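Local structure of CTP:phosphocholine Cytidylyltransferase (Streptococcus pneumoniae, 1JYK) at residues Pro57-Gln62 with Asp86-Lys91; Ile71-Ile76 with Gly93-Phe98; Phe145-Glu150 with Glu227-Asn232; Asp163-Asp168 with Glu221-Val226. The protein catalyses the transfer of a cytidylyl group from CTP to phosphocholine, which yields CDP-choline and pyrophosphate. All coordinates share one frame; numbering follows the deposited sequence.

Contact 1 (Pro57-Gln62 with Asp86-Lys91)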
# COMPACT_ATOMS: atom_id res chain seq x y z
N PRO A 57 5.94 1.80 16.47
CA PRO A 57 5.15 1.02 15.50
C PRO A 57 5.34 1.54 14.08
O PRO A 57 5.30 2.75 13.84
CB PRO A 57 3.71 1.19 15.98
CG PRO A 57 3.84 1.45 17.45
CD PRO A 57 5.11 2.27 17.59
N LEU A 58 5.55 0.63 13.14
CA LEU A 58 5.77 0.98 11.74
C LEU A 58 4.77 1.98 11.17
O LEU A 58 5.16 2.95 10.52
CB LEU A 58 5.73 -0.28 10.87
CG LEU A 58 6.99 -1.13 10.79
CD1 LEU A 58 6.68 -2.40 10.00
CD2 LEU A 58 8.11 -0.36 10.13
N ILE A 59 3.48 1.74 11.40
CA ILE A 59 2.45 2.62 10.86
C ILE A 59 2.54 4.06 11.35
O ILE A 59 2.12 4.99 10.64
CB ILE A 59 1.03 2.04 11.14
CG1 ILE A 59 0.01 2.70 10.21
CG2 ILE A 59 0.66 2.24 12.60
CD1 ILE A 59 -1.29 1.93 10.10
N GLU A 60 3.08 4.27 12.55
CA GLU A 60 3.20 5.63 13.08
C GLU A 60 4.17 6.48 12.23
O GLU A 60 3.94 7.67 12.03
CB GLU A 60 3.66 5.60 14.54
CG GLU A 60 2.54 5.16 15.48
CD GLU A 60 2.90 5.31 16.96
OE1 GLU A 60 3.99 5.83 17.28
OE2 GLU A 60 2.07 4.90 17.79
N TYR A 61 5.24 5.87 11.74
CA TYR A 61 6.18 6.60 10.90
C TYR A 61 5.45 7.09 9.65
O TYR A 61 5.65 8.22 9.21
CB TYR A 61 7.34 5.70 10.47
CG TYR A 61 8.30 5.35 11.58
CD1 TYR A 61 8.23 4.11 12.22
CD2 TYR A 61 9.33 6.23 11.94
CE1 TYR A 61 9.15 3.76 13.20
CE2 TYR A 61 10.26 5.88 12.93
CZ TYR A 61 10.16 4.65 13.55
OH TYR A 61 11.08 4.29 14.51
N GLN A 62 4.60 6.24 9.09
CA GLN A 62 3.85 6.57 7.89
C GLN A 62 2.81 7.66 8.15
O GLN A 62 2.73 8.64 7.41
CB GLN A 62 3.16 5.33 7.33
CG GLN A 62 4.11 4.16 7.04
CD GLN A 62 3.38 2.91 6.56
OE1 GLN A 62 2.21 2.69 6.88
NE2 GLN A 62 4.07 2.08 5.79
N ASP A 86 -6.92 0.73 17.98
CA ASP A 86 -7.83 1.72 18.54
C ASP A 86 -7.22 3.03 19.01
O ASP A 86 -7.76 4.11 18.71
CB ASP A 86 -8.63 1.09 19.68
CG ASP A 86 -9.70 0.15 19.18
OD1 ASP A 86 -10.23 0.37 18.07
OD2 ASP A 86 -10.01 -0.83 19.89
N TYR A 87 -6.12 2.96 19.74
CA TYR A 87 -5.46 4.17 20.26
C TYR A 87 -5.09 5.21 19.19
O TYR A 87 -4.93 6.38 19.50
CB TYR A 87 -4.19 3.78 21.04
CG TYR A 87 -2.98 3.52 20.16
CD1 TYR A 87 -1.91 4.42 20.12
CD2 TYR A 87 -2.89 2.36 19.38
CE1 TYR A 87 -0.79 4.18 19.31
CE2 TYR A 87 -1.78 2.11 18.58
CZ TYR A 87 -0.73 3.02 18.55
OH TYR A 87 0.37 2.77 17.76
N LEU A 88 -4.96 4.77 17.94
CA LEU A 88 -4.59 5.67 16.85
C LEU A 88 -5.66 6.69 16.50
O LEU A 88 -5.37 7.74 15.94
CB LEU A 88 -4.22 4.86 15.60
CG LEU A 88 -2.98 3.95 15.69
CD1 LEU A 88 -2.96 3.01 14.49
CD2 LEU A 88 -1.70 4.79 15.74
N LYS A 89 -6.91 6.40 16.83
CA LYS A 89 -7.98 7.33 16.52
C LYS A 89 -7.81 8.65 17.28
O LYS A 89 -7.90 9.73 16.69
CB LYS A 89 -9.33 6.70 16.84
CG LYS A 89 -9.63 5.48 16.00
CD LYS A 89 -11.05 4.99 16.24
CE LYS A 89 -11.19 4.41 17.63
NZ LYS A 89 -12.49 3.72 17.81
N GLU A 90 -7.54 8.57 18.58
CA GLU A 90 -7.35 9.79 19.35
C GLU A 90 -5.92 10.32 19.23
O GLU A 90 -5.65 11.51 19.43
CB GLU A 90 -7.72 9.55 20.82
CG GLU A 90 -9.17 9.93 21.13
CD GLU A 90 -9.63 9.51 22.52
OE1 GLU A 90 -8.78 9.21 23.38
OE2 GLU A 90 -10.86 9.49 22.76
N LYS A 91 -4.98 9.45 18.87
CA LYS A 91 -3.60 9.89 18.74
C LYS A 91 -3.36 10.67 17.45
O LYS A 91 -2.58 11.63 17.45
CB LYS A 91 -2.66 8.69 18.79
CG LYS A 91 -1.18 9.08 18.76
CD LYS A 91 -0.30 7.91 19.13
CE LYS A 91 1.17 8.24 18.94
NZ LYS A 91 2.05 7.33 19.70

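Contact 2 (Ile71-Ile76 with Gly93-Phe98)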
# COMPACT_ATOMS: atom_id res chain seq x y z
N ILE A 71 -1.79 15.71 4.77
CA ILE A 71 -2.73 14.67 4.37
C ILE A 71 -3.26 14.08 5.67
O ILE A 71 -2.75 13.08 6.18
CB ILE A 71 -2.04 13.60 3.50
CG1 ILE A 71 -1.40 14.28 2.28
CG2 ILE A 71 -3.05 12.56 3.05
CD1 ILE A 71 -0.23 13.52 1.70
N ASN A 72 -4.29 14.73 6.20
CA ASN A 72 -4.88 14.35 7.48
C ASN A 72 -6.11 13.46 7.44
O ASN A 72 -6.62 13.08 8.48
CB ASN A 72 -5.16 15.61 8.27
CG ASN A 72 -3.94 16.49 8.37
OD1 ASN A 72 -2.82 15.99 8.45
ND2 ASN A 72 -4.14 17.81 8.37
N ASP A 73 -6.59 13.16 6.23
CA ASP A 73 -7.74 12.28 6.09
C ASP A 73 -7.12 10.91 5.83
O ASP A 73 -6.82 10.55 4.69
CB ASP A 73 -8.61 12.70 4.91
CG ASP A 73 -9.82 11.80 4.74
OD1 ASP A 73 -9.98 10.84 5.53
OD2 ASP A 73 -10.62 12.05 3.82
N ILE A 74 -6.92 10.17 6.91
CA ILE A 74 -6.30 8.85 6.85
C ILE A 74 -7.23 7.73 7.29
O ILE A 74 -7.81 7.77 8.38
CB ILE A 74 -5.01 8.85 7.72
CG1 ILE A 74 -4.05 9.93 7.21
CG2 ILE A 74 -4.36 7.47 7.72
CD1 ILE A 74 -2.99 10.31 8.20
N ILE A 75 -7.37 6.74 6.42
CA ILE A 75 -8.22 5.58 6.67
C ILE A 75 -7.33 4.34 6.75
O ILE A 75 -6.52 4.08 5.86
CB ILE A 75 -9.25 5.38 5.53
CG1 ILE A 75 -10.07 6.66 5.34
CG2 ILE A 75 -10.17 4.21 5.85
CD1 ILE A 75 -10.94 6.67 4.09
N ILE A 76 -7.48 3.57 7.83
CA ILE A 76 -6.68 2.37 8.00
C ILE A 76 -7.57 1.14 7.97
O ILE A 76 -8.54 1.05 8.73
CB ILE A 76 -5.91 2.40 9.33
CG1 ILE A 76 -5.11 3.70 9.44
CG2 ILE A 76 -4.98 1.19 9.42
CD1 ILE A 76 -4.32 3.82 10.72
N GLY A 93 -6.24 10.96 14.79
CA GLY A 93 -7.47 11.35 14.12
C GLY A 93 -7.76 10.48 12.91
O GLY A 93 -8.53 10.87 12.02
N VAL A 94 -7.17 9.29 12.87
CA VAL A 94 -7.40 8.38 11.74
C VAL A 94 -8.74 7.66 11.87
O VAL A 94 -9.34 7.62 12.95
CB VAL A 94 -6.29 7.30 11.64
CG1 VAL A 94 -4.93 7.97 11.53
CG2 VAL A 94 -6.35 6.38 12.85
N ARG A 95 -9.21 7.11 10.76
CA ARG A 95 -10.46 6.36 10.76
C ARG A 95 -10.08 4.90 10.57
O ARG A 95 -9.20 4.59 9.76
CB ARG A 95 -11.36 6.81 9.61
CG ARG A 95 -12.17 8.07 9.89
CD ARG A 95 -13.25 8.26 8.83
NE ARG A 95 -12.68 8.65 7.53
CZ ARG A 95 -13.38 8.75 6.41
NH1 ARG A 95 -14.69 8.51 6.42
NH2 ARG A 95 -12.79 9.11 5.28
N LEU A 96 -10.72 4.01 11.31
CA LEU A 96 -10.42 2.58 11.18
C LEU A 96 -11.59 1.89 10.50
O LEU A 96 -12.74 2.14 10.84
CB LEU A 96 -10.17 1.96 12.56
CG LEU A 96 -9.09 2.61 13.44
CD1 LEU A 96 -8.97 1.85 14.76
CD2 LEU A 96 -7.75 2.62 12.71
N VAL A 97 -11.29 1.03 9.53
CA VAL A 97 -12.31 0.27 8.82
C VAL A 97 -12.01 -1.22 8.96
O VAL A 97 -10.96 -1.70 8.51
CB VAL A 97 -12.37 0.66 7.33
CG1 VAL A 97 -13.42 -0.16 6.60
CG2 VAL A 97 -12.67 2.13 7.19
N PHE A 98 -12.93 -1.94 9.59
CA PHE A 98 -12.77 -3.36 9.83
C PHE A 98 -13.07 -4.25 8.63
O PHE A 98 -14.13 -4.17 8.03
CB PHE A 98 -13.66 -3.78 11.01
CG PHE A 98 -13.57 -5.24 11.36
CD1 PHE A 98 -14.70 -5.93 11.81
CD2 PHE A 98 -12.37 -5.93 11.25
CE1 PHE A 98 -14.62 -7.27 12.15
CE2 PHE A 98 -12.29 -7.29 11.58
CZ PHE A 98 -13.41 -7.96 12.03
O HOH W 1 -8.44 10.93 9.49

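Contact 3 (Phe145-Glu150 with Glu227-Asn232)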
# COMPACT_ATOMS: atom_id res chain seq x y z
N PHE A 145 5.04 4.90 -6.80
CA PHE A 145 6.36 5.31 -6.32
C PHE A 145 7.11 3.98 -6.27
O PHE A 145 6.84 3.13 -5.42
CB PHE A 145 6.24 5.96 -4.94
CG PHE A 145 5.54 7.29 -4.99
CD1 PHE A 145 6.27 8.47 -4.98
CD2 PHE A 145 4.16 7.35 -5.10
CE1 PHE A 145 5.64 9.71 -5.09
CE2 PHE A 145 3.51 8.58 -5.21
CZ PHE A 145 4.25 9.77 -5.20
N SER A 146 8.05 3.82 -7.20
CA SER A 146 8.79 2.57 -7.36
C SER A 146 10.29 2.54 -7.11
O SER A 146 11.04 3.40 -7.59
CB SER A 146 8.54 2.05 -8.78
OG SER A 146 9.26 0.86 -9.02
N VAL A 147 10.74 1.53 -6.36
CA VAL A 147 12.16 1.35 -6.09
C VAL A 147 12.62 0.19 -6.98
O VAL A 147 11.82 -0.68 -7.34
CB VAL A 147 12.45 0.97 -4.61
CG1 VAL A 147 12.18 2.17 -3.69
CG2 VAL A 147 11.60 -0.23 -4.20
N TYR A 148 13.90 0.19 -7.33
CA TYR A 148 14.45 -0.89 -8.15
C TYR A 148 14.92 -2.01 -7.22
O TYR A 148 15.53 -1.76 -6.18
CB TYR A 148 15.63 -0.37 -8.98
CG TYR A 148 16.40 -1.45 -9.72
CD1 TYR A 148 16.00 -1.88 -10.99
CD2 TYR A 148 17.52 -2.04 -9.14
CE1 TYR A 148 16.72 -2.87 -11.67
CE2 TYR A 148 18.24 -3.03 -9.81
CZ TYR A 148 17.83 -3.44 -11.07
OH TYR A 148 18.54 -4.42 -11.73
N ARG A 149 14.63 -3.26 -7.60
CA ARG A 149 15.03 -4.40 -6.79
C ARG A 149 15.57 -5.54 -7.66
O ARG A 149 15.19 -5.68 -8.83
CB ARG A 149 13.85 -4.94 -5.98
CG ARG A 149 13.41 -4.04 -4.86
CD ARG A 149 14.54 -3.79 -3.88
NE ARG A 149 14.11 -2.93 -2.78
CZ ARG A 149 14.53 -1.68 -2.58
NH1 ARG A 149 15.40 -1.13 -3.43
NH2 ARG A 149 14.09 -0.98 -1.54
N GLU A 150 16.46 -6.34 -7.08
CA GLU A 150 17.05 -7.49 -7.75
C GLU A 150 16.78 -8.75 -6.91
O GLU A 150 16.34 -8.64 -5.77
CB GLU A 150 18.55 -7.28 -7.92
CG GLU A 150 18.89 -6.13 -8.85
CD GLU A 150 20.37 -6.03 -9.15
OE1 GLU A 150 20.71 -5.47 -10.21
OE2 GLU A 150 21.18 -6.49 -8.32
N GLU A 227 7.07 7.08 -10.56
CA GLU A 227 7.93 8.04 -9.88
C GLU A 227 9.08 7.18 -9.37
O GLU A 227 8.93 6.45 -8.39
CB GLU A 227 7.20 8.70 -8.72
CG GLU A 227 8.07 9.61 -7.86
CD GLU A 227 8.51 10.88 -8.57
OE1 GLU A 227 7.81 11.32 -9.52
OE2 GLU A 227 9.56 11.43 -8.18
N GLU A 228 10.22 7.25 -10.05
CA GLU A 228 11.38 6.46 -9.68
C GLU A 228 11.99 6.91 -8.36
O GLU A 228 12.45 8.04 -8.22
CB GLU A 228 12.43 6.54 -10.78
CG GLU A 228 11.92 6.05 -12.13
CD GLU A 228 13.01 5.95 -13.17
OE1 GLU A 228 13.93 6.79 -13.14
OE2 GLU A 228 12.95 5.04 -14.03
N LEU A 229 11.98 6.01 -7.38
CA LEU A 229 12.53 6.30 -6.07
C LEU A 229 13.96 5.80 -5.94
O LEU A 229 14.35 4.82 -6.58
CB LEU A 229 11.69 5.63 -4.98
CG LEU A 229 10.27 6.12 -4.72
CD1 LEU A 229 9.64 5.28 -3.61
CD2 LEU A 229 10.29 7.58 -4.31
N GLU A 230 14.74 6.47 -5.10
CA GLU A 230 16.12 6.07 -4.84
C GLU A 230 16.01 4.75 -4.08
O GLU A 230 15.12 4.58 -3.25
CB GLU A 230 16.83 7.11 -4.00
CG GLU A 230 16.93 8.47 -4.69
CD GLU A 230 17.29 9.59 -3.74
OE1 GLU A 230 18.48 9.98 -3.70
OE2 GLU A 230 16.39 10.10 -3.04
N GLY A 231 16.91 3.83 -4.38
CA GLY A 231 16.91 2.52 -3.76
C GLY A 231 16.54 2.35 -2.29
O GLY A 231 15.82 1.42 -1.95
N ASN A 232 17.01 3.25 -1.43
CA ASN A 232 16.74 3.14 -0.00
C ASN A 232 15.57 3.99 0.51
O ASN A 232 15.48 4.26 1.71
CB ASN A 232 18.01 3.50 0.79
CG ASN A 232 18.71 4.73 0.24
OD1 ASN A 232 18.07 5.67 -0.23
ND2 ASN A 232 20.04 4.72 0.28
O HOH W 2 15.35 2.42 -6.50

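Contact 4 (Asp163-Asp168 with Glu221-Val226)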
# COMPACT_ATOMS: atom_id res chain seq x y z
N ASP A 163 8.19 8.65 -21.10
CA ASP A 163 7.20 9.51 -20.48
C ASP A 163 6.78 8.98 -19.11
O ASP A 163 5.88 9.53 -18.47
CB ASP A 163 5.97 9.64 -21.38
CG ASP A 163 5.30 8.31 -21.65
OD1 ASP A 163 5.85 7.25 -21.26
OD2 ASP A 163 4.20 8.32 -22.24
N TYR A 164 7.43 7.91 -18.67
CA TYR A 164 7.14 7.29 -17.39
C TYR A 164 5.72 6.75 -17.24
O TYR A 164 5.26 6.46 -16.14
CB TYR A 164 7.46 8.27 -16.26
CG TYR A 164 8.93 8.61 -16.21
CD1 TYR A 164 9.41 9.81 -16.74
CD2 TYR A 164 9.85 7.69 -15.70
CE1 TYR A 164 10.77 10.08 -16.78
CE2 TYR A 164 11.22 7.96 -15.74
CZ TYR A 164 11.67 9.15 -16.28
OH TYR A 164 13.02 9.41 -16.34
N LYS A 165 5.01 6.61 -18.36
CA LYS A 165 3.65 6.09 -18.33
C LYS A 165 3.67 4.56 -18.32
O LYS A 165 4.34 3.94 -19.14
CB LYS A 165 2.85 6.60 -19.53
CG LYS A 165 1.35 6.40 -19.38
CD LYS A 165 0.59 7.05 -20.52
CE LYS A 165 -0.91 6.96 -20.30
NZ LYS A 165 -1.44 5.63 -20.68
N VAL A 166 2.93 3.97 -17.40
CA VAL A 166 2.86 2.52 -17.28
C VAL A 166 2.14 1.89 -18.47
O VAL A 166 0.96 2.16 -18.72
CB VAL A 166 2.15 2.09 -15.98
CG1 VAL A 166 2.11 0.57 -15.88
CG2 VAL A 166 2.88 2.69 -14.77
N GLN A 167 2.88 1.06 -19.21
CA GLN A 167 2.35 0.39 -20.39
C GLN A 167 1.81 -0.98 -20.01
O GLN A 167 0.89 -1.50 -20.65
CB GLN A 167 3.45 0.23 -21.44
CG GLN A 167 3.89 1.53 -22.06
CD GLN A 167 2.73 2.35 -22.59
OE1 GLN A 167 1.73 1.80 -23.03
NE2 GLN A 167 2.86 3.67 -22.55
N ASP A 168 2.38 -1.56 -18.97
CA ASP A 168 1.97 -2.88 -18.51
C ASP A 168 2.57 -3.13 -17.13
O ASP A 168 3.47 -2.42 -16.69
CB ASP A 168 2.49 -3.94 -19.49
CG ASP A 168 1.66 -5.20 -19.47
OD1 ASP A 168 0.72 -5.30 -18.65
OD2 ASP A 168 1.95 -6.11 -20.28
N GLU A 221 -6.59 0.53 -20.00
CA GLU A 221 -7.65 1.53 -19.84
C GLU A 221 -7.29 2.63 -18.85
O GLU A 221 -8.04 3.59 -18.68
CB GLU A 221 -8.93 0.86 -19.33
CG GLU A 221 -9.26 -0.45 -19.99
CD GLU A 221 -9.69 -0.25 -21.42
OE1 GLU A 221 -10.36 0.77 -21.69
OE2 GLU A 221 -9.36 -1.11 -22.26
N LEU A 222 -6.15 2.49 -18.19
CA LEU A 222 -5.76 3.46 -17.18
C LEU A 222 -4.49 4.23 -17.50
O LEU A 222 -3.60 3.73 -18.19
CB LEU A 222 -5.60 2.76 -15.83
CG LEU A 222 -6.76 1.86 -15.40
CD1 LEU A 222 -6.31 0.93 -14.27
CD2 LEU A 222 -7.93 2.73 -14.96
N ASP A 223 -4.43 5.46 -17.00
CA ASP A 223 -3.26 6.32 -17.18
C ASP A 223 -2.58 6.41 -15.82
O ASP A 223 -3.07 7.10 -14.92
CB ASP A 223 -3.69 7.71 -17.65
CG ASP A 223 -4.26 7.71 -19.05
OD1 ASP A 223 -4.01 6.74 -19.81
OD2 ASP A 223 -4.97 8.67 -19.40
N VAL A 224 -1.47 5.70 -15.68
CA VAL A 224 -0.70 5.70 -14.43
C VAL A 224 0.76 5.97 -14.77
O VAL A 224 1.26 5.52 -15.80
CB VAL A 224 -0.79 4.34 -13.71
CG1 VAL A 224 -0.44 4.51 -12.23
CG2 VAL A 224 -2.19 3.75 -13.89
N TYR A 225 1.43 6.69 -13.89
CA TYR A 225 2.82 7.03 -14.13
C TYR A 225 3.74 6.51 -13.05
O TYR A 225 3.30 6.15 -11.97
CB TYR A 225 2.94 8.54 -14.28
CG TYR A 225 2.16 9.03 -15.46
CD1 TYR A 225 0.78 9.19 -15.39
CD2 TYR A 225 2.80 9.30 -16.67
CE1 TYR A 225 0.05 9.61 -16.49
CE2 TYR A 225 2.08 9.71 -17.78
CZ TYR A 225 0.71 9.87 -17.68
OH TYR A 225 0.00 10.30 -18.78
N VAL A 226 5.03 6.47 -13.36
CA VAL A 226 6.02 5.97 -12.43
C VAL A 226 6.91 7.08 -11.88
O VAL A 226 7.41 7.92 -12.63
CB VAL A 226 6.92 4.91 -13.11
CG1 VAL A 226 7.96 4.38 -12.12
CG2 VAL A 226 6.07 3.76 -13.63
O HOH W 3 -0.86 3.99 -18.01
O HOH W 4 -3.82 4.11 -20.97

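Contact 1 (Pro57-Gln62 with Asp86-Lys91)
One carboxylate oxygen, Glu60 OE2, receives both polar bonds that cross between Pro57-Gln62 and Asp86-Lys91. Tyr87 OH donates to Glu60 OE2 at 2.7 Å, meeting it on the anti side, away from the other oxygen and somewhat out of the carboxylate plane. Lys91 NZ reaches the same Glu60 OE2 at 3.1 Å from the opposite face of that plane, completing a salt bridge. Glu60 OE2 lies at the edge of the Tyr87 ring, near its plane, with the carboxylate turned 52° from the ring, and Pro57 CG closes on Tyr87 OH at 3.7 Å. Lys91 spans the gap because its CG stands anti to the backbone N (chi1 -175°) and the chain beyond is fully extended. Helices 58-68 and 87-92 both pack on strand 74-78 of the Rossmann-like nucleotidyltransferase core; at this point their axes are 12.6 Å apart and run roughly parallel, so long side chains have to bridge them. Beside the polar cluster Ile59 CG2 meets Leu88 CD1 at 4.2 Å, a light contact, and both residues also rest on Ile76. In the second shell Lys56 forms a salt bridge with Glu60 OE1, so each carboxylate oxygen has a lysine partner, which would probably favour the charged form.

Contact 2 (Ile71-Ile76 with Gly93-Phe98)
Ile75 and Ile76 lie in parallel register with Arg95 and Leu96, and three straight backbone bonds tie the strands. Arg95 N donates to Ile74 O at 2.8 Å, Ile76 N to Arg95 O, and Val97 N to Ile76 O. The dense part is apolar. On the face that carries Ile76 and Leu96, Ile76 CD1 reaches Val94 CG2 at 3.9 Å while Leu96 CD2 leans in against Ile76 CB. On the other face Ile75 CG2 sits 3.5 Å from Val97 CG2. Arg95 marks the looser, solvent side. Its chain runs beside Ile75, bends at chi3 (-71°) and brings NH2 past Ile75 CD1 to 3.3 Å from Asp73 OD1, a salt bridge with a weak hydrogen bond; the aspartate's stronger partner is Arg25, through OD2. Where the strands splay at their start, a water accepts from Ile74 N and lies close to Asn72 O and Gly93 O. The chain passes from one strand to the other through helix 87-92, so this is a beta-alpha-beta unit of the Rossmann-like core. Ile76 and Val94 are covered by Leu88 of that helix, Ile59 of helix 58-68 also packs on Ile76, and strand 27-32 pairs with the other edge of strand 74-78.

Contact 3 (Phe145-Glu150 with Glu227-Asn232)
Phe145 turns its ring off the strand with CG anti to the carbonyl carbon (chi1 -69°), and Glu227 sets its CG anti to the backbone N (chi1 174°), which puts Glu227 CG 3.6 Å from Phe145 CD1; a bend at chi2 (69°) then leads the carboxylate away from the ring. The pair stands on one face of a parallel pairing of strands 142-149 and 224-228 in the mixed central sheet of the nucleotidyltransferase fold, with Phe145 opposite Glu227 and Ser146 opposite Glu228. Ser146 N donates to Glu227 O at 3.0 Å, and Leu229 N returns a bond to Ser146 O at 2.8 Å. Leu229 then packs across the pair: its CD1 lies 3.7 Å from Phe145 CB, its CD2 approaches the rim of the phenyl ring, and its CB rests against Val147 CG1. Past this point the direct backbone ladder gives way to a water, which accepts from Tyr148 N and donates to Leu229 O. Outside the two segments, Ser146 OG bonds to Ile178 O, and Arg177 NH1 donates to both Ser146 O and Leu229 O, tying the two segments to strand 176-177. The far end is closed by Arg149. Its chain bends at chi2 and lays the guanidinium over Val147 CG2, which sits beneath the centre of one face, while Glu236 pairs with NH2. In the guanidinium plane, both terminal nitrogens grip a single carbonyl oxygen: Arg149 NH1 and Arg149 NH2 each lie 3.0 Å from Gly231 O.

Contact 4 (Asp163-Asp168 with Glu221-Val226)
A short bridge between a turn and a sheet strand joins Asp163-Asp168 to Glu221-Val226: the link between strands 157-160 and 166-170, the two strands of a small antiparallel sheet, is fastened to strand 224-228 of the central mixed sheet. Lys165 and Tyr225 form its single backbone bridge. Val226 N donates to Tyr164 O at 2.8 Å in the carbonyl plane, and Val166 N donates to Val224 O, also at 2.8 Å, in a nearly straight bond. The turn is shaped by Asp163, whose OD1 accepts from Lys165 N in an Asx turn, the donor coming from well above the carboxylate plane. Lys165 carries the side-chain contact. With CG anti to the backbone N (chi1 -165°), its chain travels over one face of the Tyr225 ring, making a CH-pi contact in which Lys165 CG stands 4.1 Å from the ring centroid; Asp163 O lies at the ring's edge, and Arg141 makes a cation-pi contact with the same tyrosine. Val166 CG2 packs 3.6 Å from Val226 CG2, and Leu158 touches both valines. Farther along, two waters accept from Lys165 NZ, and one of them also accepts from Val224 N, filling in where the backbones part. Leu222 turns instead toward helix 187-201. At its tip the lysine bends at chi4 (-81°), so that Lys165 NZ meets Asp223 OD1 at 2.9 Å from above the carboxylate plane, a salt bridge.

Overall arrangement
The four contacts fall into two pairs. Contacts 1 and 2, with centres 10 Å apart, alternate along the chain and form adjoining layers of one region: the helices of contact 1 cover the strands of contact 2, with Ile59 CD1 on Ile76 CD1 at 3.6 Å. Contacts 3 and 4 follow later in the sequence, 16 Å apart between centres, with contact 4 lying between the two segments of contact 3; both use strand 224-228, and Tyr164 packs on Glu228 where they meet. The pairs are separate, contacts 2 and 3 lying 26 Å apart between centres, yet one mixed sheet runs through contacts 2, 3 and 4. It joins the Rossmann-like part to the later strands in a single continuous fold.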